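PDB 2D81: PHB depolymerase from Penicillium funiculosum, which hydrolyses the ester bonds of the biopolyester polyhydroxybutyrate, using an alpha/beta hydrolase fold that carries a circular permutation. Local coordinates for residues V128-N142 with C149-D163. Sequence-based numbering, arbitrary orientation.
Sequences VTTTGAVHTFPTDFN and CSLSTSPYISNCNYD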
loop_
_atom_site.group_PDB
_atom_site.type_symbol
_atom_site.label_atom_id
_atom_site.label_comp_id
_atom_site.label_asym_id
_atom_site.label_seq_id
_atom_site.Cartn_x
_atom_site.Cartn_y
_atom_site.Cartn_z
ATOM N N VAL A 128 2.911 -7.900 -13.248
ATOM C CA VAL A 128 3.790 -9.056 -13.117
ATOM C C VAL A 128 3.099 -10.209 -12.396
ATOM O O VAL A 128 2.431 -10.013 -11.376
ATOM C CB VAL A 128 5.071 -8.682 -12.344
ATOM C CG1 VAL A 128 5.963 -9.902 -12.181
ATOM C CG2 VAL A 128 5.808 -7.576 -13.078
ATOM N N THR A 129 3.262 -11.414 -12.935
ATOM C CA THR A 129 2.795 -12.619 -12.265
ATOM C C THR A 129 3.988 -13.504 -11.930
ATOM O O THR A 129 4.799 -13.816 -12.801
ATOM C CB THR A 129 1.821 -13.419 -13.159
ATOM O OG1 THR A 129 0.700 -12.594 -13.501
ATOM C CG2 THR A 129 1.323 -14.662 -12.431
ATOM N N THR A 130 4.100 -13.897 -10.667
ATOM C CA THR A 130 5.110 -14.872 -10.276
ATOM C C THR A 130 4.480 -16.256 -10.237
ATOM O O THR A 130 3.559 -16.515 -9.460
ATOM C CB THR A 130 5.707 -14.545 -8.895
ATOM O OG1 THR A 130 6.422 -13.305 -8.969
ATOM C CG2 THR A 130 6.658 -15.646 -8.445
ATOM N N THR A 131 4.979 -17.140 -11.092
ATOM C CA THR A 131 4.439 -18.486 -11.212
ATOM C C THR A 131 4.648 -19.271 -9.922
ATOM O O THR A 131 5.773 -19.389 -9.437
ATOM C CB THR A 131 5.115 -19.245 -12.372
ATOM O OG1 THR A 131 4.890 -18.537 -13.600
ATOM C CG2 THR A 131 4.547 -20.651 -12.490
ATOM N N GLY A 132 3.561 -19.803 -9.369
ATOM C CA GLY A 132 3.672 -20.666 -8.208
ATOM C C GLY A 132 3.536 -19.970 -6.865
ATOM O O GLY A 132 3.386 -20.630 -5.835
ATOM N N ALA A 133 3.587 -18.642 -6.864
ATOM C CA ALA A 133 3.488 -17.886 -5.619
ATOM C C ALA A 133 2.044 -17.833 -5.130
ATOM O O ALA A 133 1.115 -17.662 -5.924
ATOM C CB ALA A 133 4.026 -16.471 -5.823
ATOM N N VAL A 134 1.856 -17.982 -3.824
ATOM C CA VAL A 134 0.526 -17.874 -3.238
ATOM C C VAL A 134 0.307 -16.471 -2.680
ATOM O O VAL A 134 1.044 -15.538 -3.013
ATOM C CB VAL A 134 0.325 -18.906 -2.104
ATOM C CG1 VAL A 134 0.512 -20.316 -2.651
ATOM C CG2 VAL A 134 1.302 -18.640 -0.968
ATOM N N HIS A 135 -0.705 -16.323 -1.830
ATOM C CA HIS A 135 -0.959 -15.050 -1.178
ATOM C C HIS A 135 0.084 -14.775 -0.094
ATOM O O HIS A 135 -0.020 -15.268 1.028
ATOM C CB HIS A 135 -2.352 -15.048 -0.556
ATOM C CG HIS A 135 -2.847 -13.680 -0.219
ATOM N ND1 HIS A 135 -3.204 -12.761 -1.183
ATOM C CD2 HIS A 135 -3.009 -13.058 0.972
ATOM C CE1 HIS A 135 -3.564 -11.632 -0.599
ATOM N NE2 HIS A 135 -3.454 -11.786 0.708
ATOM N N THR A 136 1.089 -13.979 -0.443
ATOM C CA THR A 136 2.192 -13.679 0.456
ATOM C C THR A 136 2.978 -12.536 -0.180
ATOM O O THR A 136 2.863 -12.306 -1.387
ATOM C CB THR A 136 3.107 -14.917 0.619
ATOM O OG1 THR A 136 4.018 -14.706 1.705
ATOM C CG2 THR A 136 3.901 -15.167 -0.659
ATOM N N PHE A 137 3.759 -11.808 0.614
ATOM C CA PHE A 137 4.603 -10.761 0.044
ATOM C C PHE A 137 5.846 -11.397 -0.573
ATOM O O PHE A 137 6.588 -12.099 0.107
ATOM C CB PHE A 137 5.035 -9.751 1.108
ATOM C CG PHE A 137 5.567 -8.475 0.525
ATOM C CD1 PHE A 137 4.741 -7.366 0.378
ATOM C CD2 PHE A 137 6.874 -8.403 0.057
ATOM C CE1 PHE A 137 5.206 -6.207 -0.230
ATOM C CE2 PHE A 137 7.351 -7.244 -0.556
ATOM C CZ PHE A 137 6.510 -6.143 -0.699
ATOM N N PRO A 138 6.095 -11.144 -1.868
ATOM C CA PRO A 138 7.259 -11.710 -2.558
ATOM C C PRO A 138 8.586 -10.987 -2.323
ATOM O O PRO A 138 8.726 -9.809 -2.653
ATOM C CB PRO A 138 6.838 -11.658 -4.020
ATOM C CG PRO A 138 6.081 -10.358 -4.077
ATOM C CD PRO A 138 5.234 -10.397 -2.809
ATOM N N THR A 139 9.561 -11.704 -1.768
ATOM C CA THR A 139 10.928 -11.192 -1.689
ATOM C C THR A 139 11.879 -12.211 -2.310
ATOM O O THR A 139 11.448 -13.263 -2.779
ATOM C CB THR A 139 11.359 -10.949 -0.232
ATOM O OG1 THR A 139 11.750 -12.188 0.370
ATOM C CG2 THR A 139 10.206 -10.358 0.566
ATOM N N ASP A 140 13.173 -11.902 -2.316
ATOM C CA ASP A 140 14.152 -12.852 -2.829
ATOM C C ASP A 140 15.192 -13.209 -1.775
ATOM O O ASP A 140 16.313 -13.594 -2.099
ATOM C CB ASP A 140 14.831 -12.287 -4.081
ATOM C CG ASP A 140 15.717 -11.092 -3.784
ATOM O OD1 ASP A 140 15.455 -10.372 -2.793
ATOM O OD2 ASP A 140 16.672 -10.866 -4.558
ATOM N N PHE A 141 14.811 -13.087 -0.510
ATOM C CA PHE A 141 15.687 -13.489 0.580
ATOM C C PHE A 141 14.918 -14.150 1.719
ATOM O O PHE A 141 13.692 -14.048 1.802
ATOM C CB PHE A 141 16.486 -12.282 1.088
ATOM C CG PHE A 141 15.639 -11.169 1.644
ATOM C CD1 PHE A 141 15.442 -11.046 3.015
ATOM C CD2 PHE A 141 15.047 -10.236 0.796
ATOM C CE1 PHE A 141 14.670 -10.007 3.539
ATOM C CE2 PHE A 141 14.273 -9.195 1.310
ATOM C CZ PHE A 141 14.085 -9.081 2.684
ATOM N N ASN A 142 15.651 -14.843 2.584
ATOM C CA ASN A 142 15.052 -15.625 3.656
ATOM C C ASN A 142 14.894 -14.786 4.920
ATOM O O ASN A 142 15.636 -14.953 5.891
ATOM C CB ASN A 142 15.923 -16.854 3.938
ATOM C CG ASN A 142 15.919 -17.843 2.790
ATOM O OD1 ASN A 142 16.890 -18.573 2.576
ATOM N ND2 ASN A 142 14.818 -17.883 2.049
ATOM N N CYS A 149 6.847 -19.620 0.158
ATOM C CA CYS A 149 6.096 -18.915 -0.874
ATOM C C CYS A 149 5.037 -19.831 -1.487
ATOM O O CYS A 149 4.236 -19.392 -2.312
ATOM C CB CYS A 149 7.031 -18.392 -1.973
ATOM S SG CYS A 149 6.173 -17.324 -3.181
ATOM N N SER A 150 5.024 -21.102 -1.086
ATOM C CA SER A 150 4.000 -22.023 -1.570
ATOM C C SER A 150 2.946 -22.347 -0.512
ATOM O O SER A 150 2.051 -23.155 -0.756
ATOM C CB SER A 150 4.642 -23.322 -2.071
ATOM O OG SER A 150 5.243 -24.040 -1.010
ATOM N N LEU A 151 3.049 -21.717 0.655
ATOM C CA LEU A 151 2.042 -21.888 1.705
ATOM C C LEU A 151 1.647 -20.546 2.325
ATOM O O LEU A 151 2.469 -19.870 2.949
ATOM C CB LEU A 151 2.569 -22.818 2.805
ATOM C CG LEU A 151 1.582 -23.136 3.934
ATOM C CD1 LEU A 151 0.415 -23.939 3.379
ATOM C CD2 LEU A 151 2.290 -23.916 5.039
ATOM N N SER A 152 0.383 -20.168 2.160
ATOM C CA SER A 152 -0.087 -18.881 2.661
ATOM C C SER A 152 -0.431 -18.968 4.145
ATOM O O SER A 152 -1.475 -19.500 4.521
ATOM C CB SER A 152 -1.314 -18.416 1.871
ATOM O OG SER A 152 -1.697 -17.105 2.250
ATOM N N THR A 153 0.457 -18.436 4.976
ATOM C CA THR A 153 0.274 -18.436 6.423
ATOM C C THR A 153 1.194 -17.369 7.025
ATOM O O THR A 153 2.113 -16.889 6.355
ATOM C CB THR A 153 0.609 -19.832 7.014
ATOM O OG1 THR A 153 0.276 -19.865 8.406
ATOM C CG2 THR A 153 2.085 -20.145 6.842
ATOM N N SER A 154 0.948 -16.988 8.274
ATOM C CA SER A 154 1.728 -15.924 8.905
ATOM C C SER A 154 3.222 -16.217 8.765
ATOM O O SER A 154 3.650 -17.367 8.883
ATOM C CB SER A 154 1.360 -15.797 10.387
ATOM O OG SER A 154 2.044 -14.708 10.989
ATOM N N PRO A 155 4.047 -15.173 8.567
ATOM C CA PRO A 155 3.708 -13.748 8.470
ATOM C C PRO A 155 3.275 -13.249 7.089
ATOM O O PRO A 155 3.164 -12.043 6.876
ATOM C CB PRO A 155 4.993 -13.080 8.925
ATOM C CG PRO A 155 6.021 -13.944 8.256
ATOM C CD PRO A 155 5.510 -15.356 8.537
ATOM N N TYR A 156 3.038 -14.172 6.161
ATOM C CA TYR A 156 2.700 -13.821 4.784
ATOM C C TYR A 156 3.787 -12.968 4.131
ATOM O O TYR A 156 3.506 -12.020 3.398
ATOM C CB TYR A 156 1.350 -13.094 4.734
ATOM C CG TYR A 156 0.240 -13.885 5.385
ATOM C CD1 TYR A 156 -0.097 -13.679 6.720
ATOM C CD2 TYR A 156 -0.446 -14.870 4.676
ATOM C CE1 TYR A 156 -1.089 -14.430 7.336
ATOM C CE2 TYR A 156 -1.439 -15.631 5.284
ATOM C CZ TYR A 156 -1.756 -15.403 6.614
ATOM O OH TYR A 156 -2.735 -16.147 7.230
ATOM N N ILE A 157 5.034 -13.321 4.413
ATOM C CA ILE A 157 6.194 -12.741 3.741
ATOM C C ILE A 157 7.116 -13.911 3.410
ATOM O O ILE A 157 7.418 -14.726 4.280
ATOM C CB ILE A 157 6.948 -11.762 4.670
ATOM C CG1 ILE A 157 5.990 -10.689 5.192
ATOM C CG2 ILE A 157 8.104 -11.119 3.915
ATOM C CD1 ILE A 157 6.589 -9.829 6.292
ATOM N N SER A 158 7.559 -13.999 2.160
ATOM C CA SER A 158 8.217 -15.214 1.685
ATOM C C SER A 158 9.428 -14.929 0.815
ATOM O O SER A 158 9.555 -13.849 0.233
ATOM C CB SER A 158 7.235 -16.068 0.876
ATOM O OG SER A 158 6.089 -16.410 1.633
ATOM N N ASN A 159 10.314 -15.914 0.716
ATOM C CA ASN A 159 11.299 -15.920 -0.355
ATOM C C ASN A 159 10.645 -16.556 -1.576
ATOM O O ASN A 159 10.596 -17.779 -1.699
ATOM C CB ASN A 159 12.535 -16.730 0.044
ATOM C CG ASN A 159 13.664 -16.598 -0.964
ATOM O OD1 ASN A 159 13.439 -16.249 -2.122
ATOM N ND2 ASN A 159 14.888 -16.892 -0.528
ATOM N N CYS A 160 10.122 -15.717 -2.463
ATOM C CA CYS A 160 9.499 -16.184 -3.696
ATOM C C CYS A 160 10.472 -16.120 -4.866
ATOM O O CYS A 160 10.060 -16.185 -6.025
ATOM C CB CYS A 160 8.275 -15.330 -4.029
ATOM S SG CYS A 160 6.898 -15.455 -2.842
ATOM N N ASN A 161 11.758 -15.985 -4.558
ATOM C CA ASN A 161 12.780 -15.823 -5.587
ATOM C C ASN A 161 12.388 -14.673 -6.510
ATOM O O ASN A 161 12.619 -14.713 -7.720
ATOM C CB ASN A 161 12.939 -17.121 -6.388
ATOM C CG ASN A 161 14.111 -17.072 -7.355
ATOM O OD1 ASN A 161 15.216 -16.671 -6.988
ATOM N ND2 ASN A 161 13.876 -17.493 -8.590
ATOM N N TYR A 162 11.781 -13.650 -5.920
ATOM C CA TYR A 162 11.398 -12.451 -6.654
ATOM C C TYR A 162 11.400 -11.257 -5.713
ATOM O O TYR A 162 10.678 -11.236 -4.716
ATOM C CB TYR A 162 10.008 -12.622 -7.270
ATOM C CG TYR A 162 9.507 -11.397 -8.004
ATOM C CD1 TYR A 162 8.451 -10.637 -7.494
ATOM C CD2 TYR A 162 10.078 -11.005 -9.213
ATOM C CE1 TYR A 162 7.972 -9.511 -8.181
ATOM C CE2 TYR A 162 9.609 -9.884 -9.905
ATOM C CZ TYR A 162 8.559 -9.145 -9.387
ATOM O OH TYR A 162 8.093 -8.050 -10.084
ATOM N N ASP A 163 12.225 -10.269 -6.041
ATOM C CA ASP A 163 12.351 -9.059 -5.242
ATOM C C ASP A 163 11.198 -8.113 -5.568
ATOM O O ASP A 163 11.328 -7.233 -6.416
ATOM C CB ASP A 163 13.690 -8.383 -5.548
ATOM C CG ASP A 163 13.939 -7.150 -4.693
ATOM O OD1 ASP A 163 14.962 -6.476 -4.926
ATOM O OD2 ASP A 163 13.126 -6.854 -3.792
HETATM O O HOH W 1 13.363 -8.871 -1.758
#
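The Tyr162 ring takes Thr130 OG1 over one face, 3.7 Å from Tyr162 CD1, and Pro138 CB at its edge, in plane. Val128 comes from the opposite direction, its CG1 3.5 Å from Tyr162 OH. Thr130 OG1 is hydrogen-bonded to Trp96 NE1, and Tyr162 OH to Tyr94 OH. CG of Tyr162 stands opposite its own backbone N (chi1 178°), which carries the ring back over strand 125-130. The Tyr156 ring has the Thr153-Ser154 peptide on one face and His135 O at its edge. Ser152 OG donates to His135 O, in the carbonyl plane and on a lone pair, at 2.8 Å. The carboxylates of Asp140 and Asp163 stack with their planes 6° apart; Arg179 forms salt bridges to both, and Trp250 NE1 also hydrogen-bonds Asp163 OD1.

Between these groups, strands 137-139 and 157-159 form a short parallel ladder. Ser158 O takes both the backbone N and OG1 of Thr139, while Cys160 N and Tyr162 N reach Thr139 O from opposite faces of its plane. Just before the ladder, Thr136 OG1 donates to Ser158 OG (2.7 Å), and the Cys149-Cys160 disulfide packs on Ala133 CB, 3.5 Å from Cys149 SG. Asn159 OD1 accepts from Asn161 N at 3.0 Å in an Asx turn and lies 3.5 Å from Asp140 C; an alanine here would probably leave the Asn161 N-H without its acceptor and open a gap against the Asp140 backbone.

His135 touches the bound hydroxybutyrate trimer and hydrogen-bonds through ND1 to Asp101, consistent with the His-Asp pair of an alpha/beta hydrolase catalytic triad. Its bond from Ser152 ties its loop to the disulfide-closed 149-160 loop. The ladder follows edge strand 125-130 of the main sheet, packs through Pro138 on Trp96 of strand 92-98, and runs into helix 164-173, N-capped by Asp163.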